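Local coordinates for protein transketolase (Campylobacter jejuni, PDB 3L84) that belongs to the transketolase family, whose chains carry a thiamine diphosphate-binding domain, a pyrimidine-binding domain and a C-terminal domain, at residues 4-9 against 39-44; 76-81 against 288-293. All coordinates share one frame; numbering follows the deposited sequence. Where two conformers were deposited one is given.

Interaction 1 (4-9 against 39-44); sequences QILQEQ and LSVLSY. With GOL (glycerol), chain B.
I5 opens the contact with CG2, which lies 3.9 Å from the phenolic OH of Y44. One residue on, L6 packs its branch ends against Y44, S40 and V41: in the conformers described, its CD1 approaches CE2 of Y44 at 3.6 Å and also meets S40 CB and V41 CG2, while CD2 lies near the Y44 hydroxyl. Q9 carries the polar end. Its CG stands anti to the carbonyl carbon (chi1 -75°) and the chain beyond it is extended; amide and phenol meet tip to tip, their planes 80° apart. Y44 OH donates to Q9 OE1 at 2.7 Å, the oxygen lying at the edge of the ring. The other half of the amide is used as well: Q9 NE2 donates to O1 of a glycerol at 2.9 Å, and that O1 donates to S43 OG, 2.7 Å away. S43 OG in turn donates to S40 O, while C1 of the glycerol sits over the centre of the Y44 ring. The contact joins helix 3-24 to segment 39-44, on helix 30-42, with helix 217-228 against L6 and V41, helix 69-79 against S43, and helix 284-291 against Q9.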
loop_
_atom_site.group_PDB
_atom_site.type_symbol
_atom_site.label_atom_id
_atom_site.label_comp_id
_atom_site.label_asym_id
_atom_site.label_seq_id
_atom_site.Cartn_x
_atom_site.Cartn_y
_atom_site.Cartn_z
ATOM N N GLN A 4 -19.278 5.894 -41.906
ATOM C CA GLN A 4 -20.669 6.127 -41.601
ATOM C C GLN A 4 -21.161 5.181 -40.517
ATOM O O GLN A 4 -21.775 5.609 -39.513
ATOM C CB GLN A 4 -21.515 6.015 -42.870
ATOM C CG GLN A 4 -21.240 7.136 -43.867
ATOM C CD GLN A 4 -19.880 7.013 -44.591
ATOM O OE1 GLN A 4 -19.575 5.981 -45.207
ATOM N NE2 GLN A 4 -19.068 8.066 -44.511
ATOM N N ILE A 5 -20.876 3.893 -40.667
ATOM C CA ILE A 5 -21.321 2.925 -39.668
ATOM C C ILE A 5 -20.548 3.140 -38.372
ATOM O O ILE A 5 -21.135 3.079 -37.283
ATOM C CB ILE A 5 -21.234 1.434 -40.112
ATOM C CG1 ILE A 5 -21.808 0.495 -39.035
ATOM C CG2 ILE A 5 -19.841 0.998 -40.361
ATOM C CD1 ILE A 5 -23.299 0.651 -38.777
ATOM N N LEU A 6 -19.245 3.437 -38.450
ATOM C CA LEU A 6 -18.457 3.625 -37.229
ATOM C C LEU A 6 -18.940 4.825 -36.422
ATOM O O LEU A 6 -18.991 4.772 -35.198
ATOM C CB LEU A 6 -16.964 3.771 -37.529
ATOM C CG LEU A 6 -16.223 2.438 -37.691
ATOM C CD1 LEU A 6 -16.138 1.724 -36.343
ATOM C CD2 LEU A 6 -16.874 1.542 -38.720
ATOM N N GLN A 7 -19.297 5.903 -37.101
ATOM C CA GLN A 7 -19.802 7.076 -36.410
ATOM C C GLN A 7 -21.113 6.763 -35.684
ATOM O O GLN A 7 -21.299 7.132 -34.524
ATOM C CB GLN A 7 -20.044 8.195 -37.405
ATOM C CG GLN A 7 -20.508 9.451 -36.768
ATOM C CD GLN A 7 -20.749 10.535 -37.808
ATOM O OE1 GLN A 7 -21.768 11.242 -37.763
ATOM N NE2 GLN A 7 -19.820 10.658 -38.767
ATOM N N GLU A 8 -22.007 6.046 -36.356
ATOM C CA GLU A 8 -23.251 5.665 -35.722
ATOM C C GLU A 8 -23.011 4.752 -34.525
ATOM O O GLU A 8 -23.597 4.924 -33.459
ATOM C CB GLU A 8 -24.215 5.017 -36.711
ATOM C CG GLU A 8 -25.638 4.909 -36.126
ATOM C CD GLU A 8 -26.601 4.063 -36.933
ATOM O OE1 GLU A 8 -26.524 2.816 -36.809
ATOM O OE2 GLU A 8 -27.459 4.636 -37.648
ATOM N N GLN A 9 -22.109 3.772 -34.680
ATOM C CA GLN A 9 -21.755 2.866 -33.581
ATOM C C GLN A 9 -21.181 3.632 -32.404
ATOM O O GLN A 9 -21.572 3.405 -31.245
ATOM C CB GLN A 9 -20.792 1.779 -34.076
ATOM C CG GLN A 9 -21.480 0.720 -34.893
ATOM C CD GLN A 9 -20.500 -0.365 -35.300
ATOM O OE1 GLN A 9 -19.700 -0.170 -36.221
ATOM N NE2 GLN A 9 -20.501 -1.472 -34.564
ATOM N N LEU A 39 -13.370 2.438 -28.951
ATOM C CA LEU A 39 -14.064 1.160 -28.708
ATOM C C LEU A 39 -14.834 0.672 -29.920
ATOM O O LEU A 39 -14.873 -0.518 -30.183
ATOM C CB LEU A 39 -14.928 1.258 -27.443
ATOM C CG LEU A 39 -15.499 -0.091 -26.985
ATOM C CD1 LEU A 39 -14.456 -1.156 -26.712
ATOM C CD2 LEU A 39 -16.362 0.141 -25.732
ATOM N N SER A 40 -15.433 1.588 -30.667
ATOM C CA SER A 40 -16.118 1.192 -31.879
ATOM C C SER A 40 -15.205 0.491 -32.860
ATOM O O SER A 40 -15.546 -0.547 -33.407
ATOM C CB SER A 40 -16.749 2.412 -32.500
ATOM O OG SER A 40 -17.758 2.859 -31.629
ATOM N N VAL A 41 -14.013 1.048 -33.082
ATOM C CA VAL A 41 -13.058 0.377 -33.947
ATOM C C VAL A 41 -12.530 -0.926 -33.346
ATOM O O VAL A 41 -12.424 -1.944 -33.999
ATOM C CB VAL A 41 -11.886 1.298 -34.285
ATOM C CG1 VAL A 41 -10.907 0.594 -35.185
ATOM C CG2 VAL A 41 -12.396 2.574 -34.978
ATOM N N LEU A 42 -12.219 -0.888 -32.054
ATOM C CA LEU A 42 -11.726 -2.075 -31.365
ATOM C C LEU A 42 -12.713 -3.230 -31.461
ATOM O O LEU A 42 -12.292 -4.383 -31.513
ATOM C CB LEU A 42 -11.409 -1.745 -29.888
ATOM C CG LEU A 42 -10.779 -2.862 -29.078
ATOM C CD1 LEU A 42 -9.467 -3.381 -29.648
ATOM C CD2 LEU A 42 -10.545 -2.369 -27.650
ATOM N N SER A 43 -14.015 -2.957 -31.494
ATOM C CA SER A 43 -15.008 -4.026 -31.618
ATOM C C SER A 43 -14.804 -4.912 -32.861
ATOM O O SER A 43 -15.215 -6.076 -32.861
ATOM C CB SER A 43 -16.440 -3.480 -31.606
ATOM O OG SER A 43 -16.780 -2.839 -32.824
ATOM N N TYR A 44 -14.180 -4.381 -33.910
ATOM C CA TYR A 44 -13.899 -5.145 -35.132
ATOM C C TYR A 44 -12.677 -6.020 -35.000
ATOM O O TYR A 44 -12.469 -6.900 -35.823
ATOM C CB TYR A 44 -13.715 -4.187 -36.320
ATOM C CG TYR A 44 -14.995 -3.535 -36.762
ATOM C CD1 TYR A 44 -15.730 -4.071 -37.822
ATOM C CD2 TYR A 44 -15.507 -2.428 -36.095
ATOM C CE1 TYR A 44 -16.909 -3.507 -38.213
ATOM C CE2 TYR A 44 -16.708 -1.853 -36.490
ATOM C CZ TYR A 44 -17.404 -2.395 -37.559
ATOM O OH TYR A 44 -18.587 -1.837 -37.969
HETATM C C1 GOL B . -18.539 -4.912 -35.052
HETATM O O1 GOL B . -18.922 -3.835 -34.221
HETATM C C2 GOL B . -18.429 -6.238 -34.291
HETATM O O2 GOL B . -19.629 -6.531 -33.596
HETATM C C3 GOL B . -18.127 -7.386 -35.247
HETATM O O3 GOL B . -16.979 -7.069 -36.027
#

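Interaction 2 (76-81 against 288-293); sequences LHLSGY and IRFESA
The F290 ring receives CD1 of L78 over one face, displaced toward the rim, and has a water at its edge, in plane. L78 CD1 is 4.2 Å from the F290 ring centroid and 25° off the normal, a CH-pi contact. Over the Y81 ring, L76 CD2 covers the centre of one face, within the same segment. This is helix-to-helix packing in the thiamine diphosphate-binding domain, where helix 69-79 closes in a Schellman motif: G80, with positive phi, follows the last helical turn, and Y81 N and G80 N bond back to L76 O and H77 O respectively. L78 and F290 also pack at their roots, CB to CB at 3.7 Å. F290 CG, anti to the carbonyl carbon (chi1 -83°), lies 3.8 Å from L78 CB, and the two side chains pass each other at a slant. Helix 3-24 lines the same cluster, with L13 and L16 against L78. The backbones come close too: S79 CA is 3.6 Å from F290 O. S79 OG, which is bonded to F75 O, accepts from the water at 2.9 Å, and this water donates weakly to F290 O. The carbonyl oxygen of S79, buried without a polar partner in the model, meets A293 CB at 3.7 Å.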
loop_
_atom_site.group_PDB
_atom_site.type_symbol
_atom_site.label_atom_id
_atom_site.label_comp_id
_atom_site.label_asym_id
_atom_site.label_seq_id
_atom_site.Cartn_x
_atom_site.Cartn_y
_atom_site.Cartn_z
ATOM N N LEU A 76 -21.022 -4.382 -23.728
ATOM C CA LEU A 76 -21.422 -5.778 -23.437
ATOM C C LEU A 76 -22.866 -6.018 -23.863
ATOM O O LEU A 76 -23.192 -7.045 -24.483
ATOM C CB LEU A 76 -21.233 -6.105 -21.960
ATOM C CG LEU A 76 -19.806 -6.070 -21.443
ATOM C CD1 LEU A 76 -19.750 -6.335 -19.918
ATOM C CD2 LEU A 76 -18.895 -7.082 -22.167
ATOM N N HIS A 77 -23.761 -5.074 -23.569
ATOM C CA HIS A 77 -25.156 -5.212 -23.979
ATOM C C HIS A 77 -25.274 -5.287 -25.512
ATOM O O HIS A 77 -25.933 -6.152 -26.079
ATOM C CB HIS A 77 -25.993 -4.029 -23.485
ATOM C CG HIS A 77 -27.396 -4.102 -23.971
ATOM N ND1 HIS A 77 -27.945 -3.245 -24.903
ATOM C CD2 HIS A 77 -28.330 -5.047 -23.727
ATOM C CE1 HIS A 77 -29.186 -3.635 -25.165
ATOM N NE2 HIS A 77 -29.434 -4.732 -24.477
ATOM N N LEU A 78 -24.636 -4.347 -26.186
ATOM C CA LEU A 78 -24.723 -4.273 -27.648
ATOM C C LEU A 78 -24.143 -5.499 -28.333
ATOM O O LEU A 78 -24.621 -5.898 -29.393
ATOM C CB LEU A 78 -24.017 -3.026 -28.167
ATOM C CG LEU A 78 -24.754 -1.720 -27.860
ATOM C CD1 LEU A 78 -23.796 -0.513 -27.962
ATOM C CD2 LEU A 78 -25.938 -1.532 -28.812
ATOM N N SER A 79 -23.099 -6.068 -27.757
ATOM C CA SER A 79 -22.417 -7.223 -28.335
ATOM C C SER A 79 -23.093 -8.539 -28.081
ATOM O O SER A 79 -22.650 -9.565 -28.657
ATOM C CB SER A 79 -20.982 -7.314 -27.820
ATOM O OG SER A 79 -20.256 -6.179 -28.214
ATOM N N GLY A 80 -24.137 -8.587 -27.231
ATOM C CA GLY A 80 -24.876 -9.819 -27.014
ATOM C C GLY A 80 -24.551 -10.575 -25.762
ATOM O O GLY A 80 -24.989 -11.731 -25.627
ATOM N N TYR A 81 -23.846 -9.969 -24.821
ATOM C CA TYR A 81 -23.621 -10.590 -23.524
ATOM C C TYR A 81 -24.920 -10.583 -22.738
ATOM O O TYR A 81 -25.897 -9.921 -23.104
ATOM C CB TYR A 81 -22.537 -9.850 -22.767
ATOM C CG TYR A 81 -21.137 -10.073 -23.283
ATOM C CD1 TYR A 81 -20.677 -9.421 -24.398
ATOM C CD2 TYR A 81 -20.255 -10.932 -22.634
ATOM C CE1 TYR A 81 -19.367 -9.605 -24.849
ATOM C CE2 TYR A 81 -18.968 -11.131 -23.092
ATOM C CZ TYR A 81 -18.539 -10.511 -24.200
ATOM O OH TYR A 81 -17.242 -10.670 -24.662
ATOM N N ILE A 288 -27.468 -4.246 -35.425
ATOM C CA ILE A 288 -27.116 -5.439 -36.188
ATOM C C ILE A 288 -25.614 -5.621 -36.208
ATOM O O ILE A 288 -25.127 -6.735 -36.029
ATOM C CB ILE A 288 -27.650 -5.330 -37.631
ATOM C CG1 ILE A 288 -29.172 -5.312 -37.639
ATOM C CG2 ILE A 288 -27.149 -6.473 -38.525
ATOM C CD1 ILE A 288 -29.704 -4.823 -38.944
ATOM N N ARG A 289 -24.876 -4.551 -36.450
ATOM C CA ARG A 289 -23.429 -4.648 -36.544
ATOM C C ARG A 289 -22.785 -5.062 -35.215
ATOM O O ARG A 289 -21.979 -5.997 -35.186
ATOM C CB ARG A 289 -22.845 -3.344 -37.064
ATOM C CG ARG A 289 -21.316 -3.321 -37.211
ATOM C CD ARG A 289 -20.735 -4.410 -38.121
ATOM N NE ARG A 289 -21.224 -4.426 -39.497
ATOM C CZ ARG A 289 -20.726 -3.705 -40.501
ATOM N NH1 ARG A 289 -19.752 -2.812 -40.319
ATOM N NH2 ARG A 289 -21.230 -3.860 -41.712
ATOM N N PHE A 290 -23.142 -4.415 -34.115
ATOM C CA PHE A 290 -22.628 -4.835 -32.810
ATOM C C PHE A 290 -23.051 -6.275 -32.469
ATOM O O PHE A 290 -22.228 -7.046 -31.964
ATOM C CB PHE A 290 -23.077 -3.892 -31.678
ATOM C CG PHE A 290 -22.244 -2.638 -31.506
ATOM C CD1 PHE A 290 -20.901 -2.711 -31.159
ATOM C CD2 PHE A 290 -22.824 -1.386 -31.633
ATOM C CE1 PHE A 290 -20.150 -1.542 -30.936
ATOM C CE2 PHE A 290 -22.102 -0.255 -31.399
ATOM C CZ PHE A 290 -20.764 -0.336 -31.063
ATOM N N GLU A 291 -24.294 -6.669 -32.741
ATOM C CA GLU A 291 -24.743 -7.987 -32.300
ATOM C C GLU A 291 -24.160 -9.124 -33.175
ATOM O O GLU A 291 -24.208 -10.291 -32.793
ATOM C CB GLU A 291 -26.287 -8.056 -32.156
ATOM C CG GLU A 291 -27.083 -8.130 -33.452
ATOM C CD GLU A 291 -28.620 -7.951 -33.288
ATOM O OE1 GLU A 291 -29.115 -7.630 -32.177
ATOM O OE2 GLU A 291 -29.347 -8.103 -34.296
ATOM N N SER A 292 -23.581 -8.798 -34.332
ATOM C CA SER A 292 -22.943 -9.820 -35.150
ATOM C C SER A 292 -21.754 -10.446 -34.422
ATOM O O SER A 292 -21.328 -11.521 -34.814
ATOM C CB SER A 292 -22.521 -9.245 -36.496
ATOM O OG SER A 292 -21.442 -8.364 -36.345
ATOM N N ALA A 293 -21.257 -9.820 -33.348
ATOM C CA ALA A 293 -20.268 -10.465 -32.466
ATOM C C ALA A 293 -20.707 -11.845 -31.991
ATOM O O ALA A 293 -19.865 -12.726 -31.726
ATOM C CB ALA A 293 -19.935 -9.563 -31.238
HETATM O O HOH W 1 -19.307 -5.895 -30.922
#

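How the interactions relate
Interactions 1 and 2 lie in the same domain, their centres about 12 Å apart, on neighbouring helices. Interaction 2 is the more buried and mainly apolar, its polar link being a water bridge, weak at F290 O; interaction 1 is partly buried and couples leucine packing to a direct side-chain bond and a glycerol bridge. Helices 3-24 and 69-79 pack on helix 284-291, and Y44 of segment 39-44 reaches its R289; R289 and F290 thus connect the two contacts. R289 NH1 probably bonds to Y44 OH at 2.8 Å, giving that hydroxyl a second partner, and R289 O binds the glycerol. F290 CE2 touches Q9 CB at 3.6 Å, so Q9 belongs to both neighbourhoods.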